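Local structure of sulfate adenylyltransferase (Allochromatium vinosum, 4DNX) at residues M1-V5 / G6-L10; V34-S37 / S38-G42; T176-A180 / V181-H185. The protein catalyses the transfer of the adenylyl group of ATP to sulfate, giving adenosine 5'-phosphosulfate and diphosphate. One frame throughout, in Å; residues are numbered along the deposited sequence.

All three contacts are local, and they follow one another along the chain. Contacts 1 and 3 touch although their sequences are far apart: Ile2 O of the N-terminal segment probably accepts a hydrogen bond from Arg184 NH1 on the helix of contact 3, at 2.8 Å, and the centres of the two contacts are 14 Å apart. The N-terminus is thereby tied to the ATP-sulfurylase domain. Contact 2 stands alone, its centre about 27 Å from that of contact 1 and 22 Å from that of contact 3, with no atoms meeting. Contacts 2 and 3 nevertheless use the same device, a hydroxyl residue capping the start of a helix, and contact 3 also reaches the second subunit.

Contact 1: M1-V5 / G6-L10; sequences MIKPV and GSDEL
Lys3 and Pro4 meet the residues after Gly6, where the N-terminal chain doubles back. The tight part is the proline. Its ring packs on the backbone of Ser7 and Asp8, with Pro4 CD 3.4 Å from Asp8 O, and Pro4 CB rests 3.9 Å from Leu10 CD2; a compact ring without an N-H suits this buried place. Gly6 makes the reversal at a phi of 79°, and a CB there would clash with Val5 O. Ser7 OG donates to Glu9 O at 2.7 Å, from above the carbonyl plane, and accepts from a water that also donates to Val5 O. With an alanine here, Glu9 O would probably lose this donor, and the water bridge to Val5 O would go with it. The solvent side belongs to Lys3, whose chain bends at chi3 and chi4 to bring NZ back over the backbone, 2.9 Å from Pro4 O and 3.2 Å from Ser7 O. Two waters add to its shell, one shared with Gly6 N, the other with Asp8 OD1, linking the opposite charges indirectly. Beneath the turn lies helix 274-287, where Val5 packs on Tyr282 and Gln285 and Pro4 on Asn286, while Met1 and Leu10 reach helix 180-190.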
loop_
_atom_site.group_PDB
_atom_site.type_symbol
_atom_site.label_atom_id
_atom_site.label_comp_id
_atom_site.label_asym_id
_atom_site.label_seq_id
_atom_site.Cartn_x
_atom_site.Cartn_y
_atom_site.Cartn_z
ATOM N N MET A 1 20.051 6.964 -6.898
ATOM C CA MET A 1 19.504 6.456 -5.608
ATOM C C MET A 1 20.659 5.845 -4.812
ATOM O O MET A 1 21.597 5.307 -5.398
ATOM C CB MET A 1 18.384 5.431 -5.888
ATOM C CG MET A 1 17.620 4.894 -4.649
ATOM S SD MET A 1 15.865 5.386 -4.611
ATOM C CE MET A 1 16.042 6.975 -5.377
ATOM N N ILE A 2 20.624 5.991 -3.489
ATOM C CA ILE A 2 21.607 5.344 -2.630
ATOM C C ILE A 2 21.519 3.841 -2.857
ATOM O O ILE A 2 20.408 3.286 -3.038
ATOM C CB ILE A 2 21.363 5.699 -1.136
ATOM C CG1 ILE A 2 22.537 5.265 -0.264
ATOM C CG2 ILE A 2 19.987 5.119 -0.616
ATOM C CD1 ILE A 2 22.572 5.937 1.117
ATOM N N LYS A 3 22.672 3.172 -2.887
ATOM C CA LYS A 3 22.620 1.728 -3.141
ATOM C C LYS A 3 22.002 0.955 -1.975
ATOM O O LYS A 3 22.106 1.386 -0.827
ATOM C CB LYS A 3 24.022 1.188 -3.506
ATOM C CG LYS A 3 25.016 1.199 -2.342
ATOM C CD LYS A 3 26.396 0.627 -2.744
ATOM C CE LYS A 3 26.319 -0.823 -3.307
ATOM N NZ LYS A 3 25.678 -1.890 -2.430
ATOM N N PRO A 4 21.338 -0.171 -2.262
ATOM C CA PRO A 4 20.889 -1.051 -1.183
ATOM C C PRO A 4 22.116 -1.583 -0.434
ATOM O O PRO A 4 23.252 -1.559 -0.952
ATOM C CB PRO A 4 20.180 -2.206 -1.918
ATOM C CG PRO A 4 19.871 -1.647 -3.327
ATOM C CD PRO A 4 20.970 -0.678 -3.603
ATOM N N VAL A 5 21.907 -2.084 0.783
ATOM C CA VAL A 5 23.053 -2.562 1.528
ATOM C C VAL A 5 23.481 -3.930 1.004
ATOM O O VAL A 5 22.675 -4.821 0.980
ATOM C CB VAL A 5 22.762 -2.654 3.060
ATOM C CG1 VAL A 5 24.069 -2.985 3.799
ATOM C CG2 VAL A 5 22.204 -1.305 3.576
ATOM N N GLY A 6 24.721 -4.059 0.559
ATOM C CA GLY A 6 25.255 -5.404 0.162
ATOM C C GLY A 6 24.860 -5.968 -1.192
ATOM O O GLY A 6 25.202 -7.118 -1.489
ATOM N N SER A 7 24.138 -5.191 -2.007
ATOM C CA SER A 7 23.802 -5.581 -3.394
ATOM C C SER A 7 23.406 -4.373 -4.225
ATOM O O SER A 7 23.139 -3.301 -3.696
ATOM C CB SER A 7 22.633 -6.575 -3.415
ATOM O OG SER A 7 21.480 -5.956 -2.862
ATOM N N ASP A 8 23.329 -4.540 -5.541
ATOM C CA ASP A 8 22.964 -3.399 -6.378
ATOM C C ASP A 8 21.454 -3.153 -6.460
ATOM O O ASP A 8 21.007 -2.036 -6.762
ATOM C CB ASP A 8 23.536 -3.577 -7.786
ATOM C CG ASP A 8 25.074 -3.551 -7.819
ATOM O OD1 ASP A 8 25.717 -2.926 -6.945
ATOM O OD2 ASP A 8 25.639 -4.128 -8.773
ATOM N N GLU A 9 20.675 -4.197 -6.198
ATOM C CA GLU A 9 19.210 -4.113 -6.181
ATOM C C GLU A 9 18.672 -4.810 -4.958
ATOM O O GLU A 9 19.282 -5.773 -4.482
ATOM C CB GLU A 9 18.641 -4.806 -7.419
ATOM C CG GLU A 9 19.106 -4.110 -8.697
ATOM C CD GLU A 9 18.046 -4.089 -9.765
ATOM O OE1 GLU A 9 17.408 -5.147 -9.989
ATOM O OE2 GLU A 9 17.860 -3.011 -10.380
ATOM N N LEU A 10 17.531 -4.335 -4.456
ATOM C CA LEU A 10 16.848 -5.047 -3.351
ATOM C C LEU A 10 16.484 -6.469 -3.761
ATOM O O LEU A 10 16.141 -6.742 -4.935
ATOM C CB LEU A 10 15.576 -4.332 -2.913
ATOM C CG LEU A 10 15.794 -2.979 -2.225
ATOM C CD1 LEU A 10 14.388 -2.361 -1.992
ATOM C CD2 LEU A 10 16.549 -3.070 -0.866
HETATM O O HOH W 1 26.692 -1.960 0.285
HETATM O O HOH W 2 26.532 -3.971 -4.328
HETATM O O HOH W 3 20.280 -5.277 -0.426
#

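Contact 2: V34-S37 / S38-G42; sequences VIVS and SQAAG
Ser37 OG has two hydrogen-bond partners: Ala40 N donates to it at 3.0 Å, almost straight at 171°, and Gln152 OE1 from a distant part of the chain is hydrogen-bonded to it as well. With chi1 at 67° the hydroxyl sits between the backbone N and the carbonyl carbon of its own residue, which turns it towards the first helical turn, where N-H groups still lack carbonyl partners from a preceding turn. Serine suits the place because its hydroxyl lies one short bond beyond CB and can accept from the helix N-H while also bonding to Gln152 OE1. The main chain of the same residue serves the helix too, Ser37 O taking the N-H of Ala41 at 2.9 Å and 162°. One residue further on, Gly42 N donates to Ser38 O.

Beside this polar end runs an apolar one. Val36 CB stands 3.9 Å from Ala40 CB, and Val36 CG2 approaches Ala41 CB at 4.0 Å; the small alanine methyls let the branched valine settle close against the helix. Two further polar side chains bond to other parts of the chain: Ser38 OG to Asp268 and Asn105, and the extended Gln39 through OE1 to Gln152 NE2.

Strand 33-35, paired in parallel with strand 98-102 of the PUA-like domain, leads through Val36 and Ser37 into helix 38-48. The junction is a classic serine N-cap, with Val36 and Ala41, the residues on its two flanks, meeting as a hydrophobic staple.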
loop_
_atom_site.group_PDB
_atom_site.type_symbol
_atom_site.label_atom_id
_atom_site.label_comp_id
_atom_site.label_asym_id
_atom_site.label_seq_id
_atom_site.Cartn_x
_atom_site.Cartn_y
_atom_site.Cartn_z
ATOM N N VAL A 34 4.655 -24.923 11.788
ATOM C CA VAL A 34 4.917 -24.517 13.183
ATOM C C VAL A 34 4.388 -23.107 13.299
ATOM O O VAL A 34 4.458 -22.366 12.334
ATOM C CB VAL A 34 6.421 -24.517 13.561
ATOM C CG1 VAL A 34 6.970 -25.981 13.695
ATOM C CG2 VAL A 34 7.253 -23.693 12.580
ATOM N N ILE A 35 3.870 -22.749 14.478
ATOM C CA ILE A 35 3.515 -21.318 14.750
ATOM C C ILE A 35 4.763 -20.656 15.344
ATOM O O ILE A 35 5.314 -21.143 16.346
ATOM C CB ILE A 35 2.290 -21.220 15.725
ATOM C CG1 ILE A 35 1.024 -21.825 15.070
ATOM C CG2 ILE A 35 2.142 -19.759 16.233
ATOM C CD1 ILE A 35 0.030 -22.442 16.097
ATOM N N VAL A 36 5.242 -19.581 14.717
ATOM C CA VAL A 36 6.523 -18.983 15.108
ATOM C C VAL A 36 6.284 -17.894 16.173
ATOM O O VAL A 36 5.129 -17.548 16.454
ATOM C CB VAL A 36 7.299 -18.400 13.871
ATOM C CG1 VAL A 36 7.615 -19.529 12.889
ATOM C CG2 VAL A 36 6.562 -17.248 13.152
ATOM N N SER A 37 7.350 -17.368 16.766
ATOM C CA SER A 37 7.148 -16.237 17.711
ATOM C C SER A 37 6.788 -14.958 16.963
ATOM O O SER A 37 7.056 -14.799 15.757
ATOM C CB SER A 37 8.409 -15.984 18.535
ATOM O OG SER A 37 9.477 -15.510 17.707
ATOM N N SER A 38 6.230 -13.995 17.685
ATOM C CA SER A 38 6.009 -12.683 17.050
ATOM C C SER A 38 7.335 -12.069 16.536
ATOM O O SER A 38 7.330 -11.375 15.468
ATOM C CB SER A 38 5.248 -11.754 18.027
ATOM O OG SER A 38 4.953 -10.489 17.484
ATOM N N GLN A 39 8.457 -12.301 17.251
ATOM C CA GLN A 39 9.763 -11.806 16.815
ATOM C C GLN A 39 10.156 -12.421 15.459
ATOM O O GLN A 39 10.509 -11.684 14.539
ATOM C CB GLN A 39 10.849 -12.051 17.893
ATOM C CG GLN A 39 12.265 -11.811 17.378
ATOM C CD GLN A 39 13.281 -11.990 18.498
ATOM O OE1 GLN A 39 14.118 -12.924 18.476
ATOM N NE2 GLN A 39 13.210 -11.109 19.493
ATOM N N ALA A 40 10.042 -13.734 15.337
ATOM C CA ALA A 40 10.342 -14.364 14.054
ATOM C C ALA A 40 9.373 -13.884 12.967
ATOM O O ALA A 40 9.750 -13.780 11.782
ATOM C CB ALA A 40 10.304 -15.885 14.177
ATOM N N ALA A 41 8.083 -13.732 13.305
ATOM C CA ALA A 41 7.115 -13.271 12.292
ATOM C C ALA A 41 7.483 -11.877 11.765
ATOM O O ALA A 41 7.348 -11.584 10.565
ATOM C CB ALA A 41 5.656 -13.328 12.846
ATOM N N GLY A 42 7.899 -10.990 12.659
ATOM C CA GLY A 42 8.324 -9.637 12.246
ATOM C C GLY A 42 9.570 -9.710 11.373
ATOM O O GLY A 42 9.711 -8.972 10.385
#

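Contact 3: T176-A180 / V181-H185; sequences TFRTA and VEIRH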
loop_
_atom_site.group_PDB
_atom_site.type_symbol
_atom_site.label_atom_id
_atom_site.label_comp_id
_atom_site.label_asym_id
_atom_site.label_seq_id
_atom_site.Cartn_x
_atom_site.Cartn_y
_atom_site.Cartn_z
ATOM N N THR A 176 -0.966 2.884 4.910
ATOM C CA THR A 176 0.313 3.348 5.383
ATOM C C THR A 176 1.430 2.306 5.295
ATOM O O THR A 176 2.570 2.663 5.037
ATOM C CB THR A 176 0.245 3.913 6.830
ATOM O OG1 THR A 176 -0.385 2.954 7.671
ATOM C CG2 THR A 176 -0.603 5.193 6.842
ATOM N N PHE A 177 1.107 1.017 5.494
ATOM C CA PHE A 177 2.127 -0.002 5.393
ATOM C C PHE A 177 2.744 0.026 4.007
ATOM O O PHE A 177 2.000 0.036 3.020
ATOM C CB PHE A 177 1.600 -1.422 5.669
ATOM C CG PHE A 177 2.650 -2.467 5.496
ATOM C CD1 PHE A 177 3.551 -2.758 6.530
ATOM C CD2 PHE A 177 2.815 -3.114 4.234
ATOM C CE1 PHE A 177 4.564 -3.716 6.347
ATOM C CE2 PHE A 177 3.875 -4.030 4.028
ATOM C CZ PHE A 177 4.716 -4.353 5.101
ATOM N N ARG A 178 4.095 0.052 3.974
ATOM C CA ARG A 178 4.854 0.061 2.693
ATOM C C ARG A 178 6.050 -0.855 2.792
ATOM O O ARG A 178 6.669 -0.960 3.838
ATOM C CB ARG A 178 5.441 1.462 2.418
ATOM C CG ARG A 178 4.398 2.420 2.071
ATOM C CD ARG A 178 3.939 2.282 0.618
ATOM N NE ARG A 178 3.100 3.431 0.348
ATOM C CZ ARG A 178 1.847 3.581 0.781
ATOM N NH1 ARG A 178 1.227 2.617 1.475
ATOM N NH2 ARG A 178 1.196 4.706 0.499
ATOM N N THR A 179 6.367 -1.494 1.679
ATOM C CA THR A 179 7.608 -2.238 1.571
ATOM C C THR A 179 8.752 -1.278 1.309
ATOM O O THR A 179 8.532 -0.140 0.843
ATOM C CB THR A 179 7.556 -3.256 0.403
ATOM O OG1 THR A 179 7.346 -2.560 -0.845
ATOM C CG2 THR A 179 6.415 -4.271 0.652
ATOM N N ALA A 180 9.981 -1.733 1.574
ATOM C CA ALA A 180 11.176 -0.927 1.192
ATOM C C ALA A 180 11.195 -0.762 -0.337
ATOM O O ALA A 180 11.641 0.275 -0.847
ATOM C CB ALA A 180 12.457 -1.647 1.614
ATOM N N VAL A 181 10.737 -1.787 -1.060
ATOM C CA VAL A 181 10.681 -1.768 -2.514
ATOM C C VAL A 181 9.813 -0.572 -2.992
ATOM O O VAL A 181 10.239 0.214 -3.869
ATOM C CB VAL A 181 10.131 -3.117 -3.068
ATOM C CG1 VAL A 181 9.828 -3.012 -4.570
ATOM C CG2 VAL A 181 11.120 -4.288 -2.725
ATOM N N GLU A 182 8.641 -0.419 -2.388
ATOM C CA GLU A 182 7.710 0.631 -2.867
ATOM C C GLU A 182 8.170 2.021 -2.406
ATOM O O GLU A 182 7.985 2.994 -3.170
ATOM C CB GLU A 182 6.295 0.348 -2.373
ATOM C CG GLU A 182 5.196 1.345 -2.895
ATOM C CD GLU A 182 5.123 1.525 -4.441
ATOM O OE1 GLU A 182 5.626 0.679 -5.227
ATOM O OE2 GLU A 182 4.494 2.530 -4.878
ATOM N N ILE A 183 8.756 2.111 -1.214
ATOM C CA ILE A 183 9.300 3.436 -0.764
ATOM C C ILE A 183 10.405 3.876 -1.738
ATOM O O ILE A 183 10.413 5.055 -2.203
ATOM C CB ILE A 183 9.793 3.346 0.660
ATOM C CG1 ILE A 183 8.583 3.221 1.588
ATOM C CG2 ILE A 183 10.600 4.551 1.026
ATOM C CD1 ILE A 183 8.929 2.978 3.095
ATOM N N ARG A 184 11.325 2.946 -2.104
ATOM C CA ARG A 184 12.379 3.262 -3.103
ATOM C C ARG A 184 11.781 3.729 -4.456
ATOM O O ARG A 184 12.257 4.720 -5.039
ATOM C CB ARG A 184 13.333 2.015 -3.255
ATOM C CG ARG A 184 14.611 2.118 -4.098
ATOM C CD ARG A 184 15.469 0.850 -3.764
ATOM N NE ARG A 184 16.382 1.039 -2.602
ATOM C CZ ARG A 184 17.600 1.572 -2.716
ATOM N NH1 ARG A 184 18.052 2.020 -3.915
ATOM N NH2 ARG A 184 18.367 1.742 -1.648
ATOM N N HIS A 185 10.729 3.060 -4.943
ATOM C CA HIS A 185 10.083 3.454 -6.214
ATOM C C HIS A 185 9.524 4.865 -6.121
ATOM O O HIS A 185 9.741 5.665 -7.041
ATOM C CB HIS A 185 8.926 2.500 -6.526
ATOM C CG HIS A 185 9.364 1.156 -7.015
ATOM N ND1 HIS A 185 8.631 0.004 -6.781
ATOM C CD2 HIS A 185 10.469 0.765 -7.682
ATOM C CE1 HIS A 185 9.258 -1.027 -7.315
ATOM N NE2 HIS A 185 10.363 -0.594 -7.883
#
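Arg178 reaches across the first turn of the helix that follows it. Its CB lies 3.7 Å from Ile183 CG1, an apolar contact that the aliphatic base of an arginine can share with a buried isoleucine. A bend at chi2 (-79°) then brings the chain at a slant to Glu182, where Arg178 CD meets Glu182 CG at 3.8 Å. At the tip, Arg178 NH1 donates to Phe177 O at 3.1 Å; the oxygen lies in the guanidinium plane, though the donor stands above the carbonyl plane. NH1 also bonds to Asp175 O, which helps fix the rotation of the group. Across the dimer, Arg178 NH2 forms a salt bridge with Glu182 of the second subunit, and a matching one joins Arg178 of the second subunit to Glu182 of this chain.

Thr179 starts the helix. Its OG1 accepts from Glu182 N at 2.9 Å, and threonine suits the place because this same beta-hydroxyl also bonds to Asp175 of the second subunit. Thr179 O takes Ile183 N at 3.1 Å. Ala180 O holds Arg184 N one step later. A weak bond from His185 ND1 reaches Glu182 OE1, which lies in the plane of the ring at its edge.

A threonine N-cap thus opens helix 180-190 of the Rossmann-like ATP-sulfurylase domain, and the reciprocal arginine-glutamate pairs beside it make this helix start part of the dimer interface.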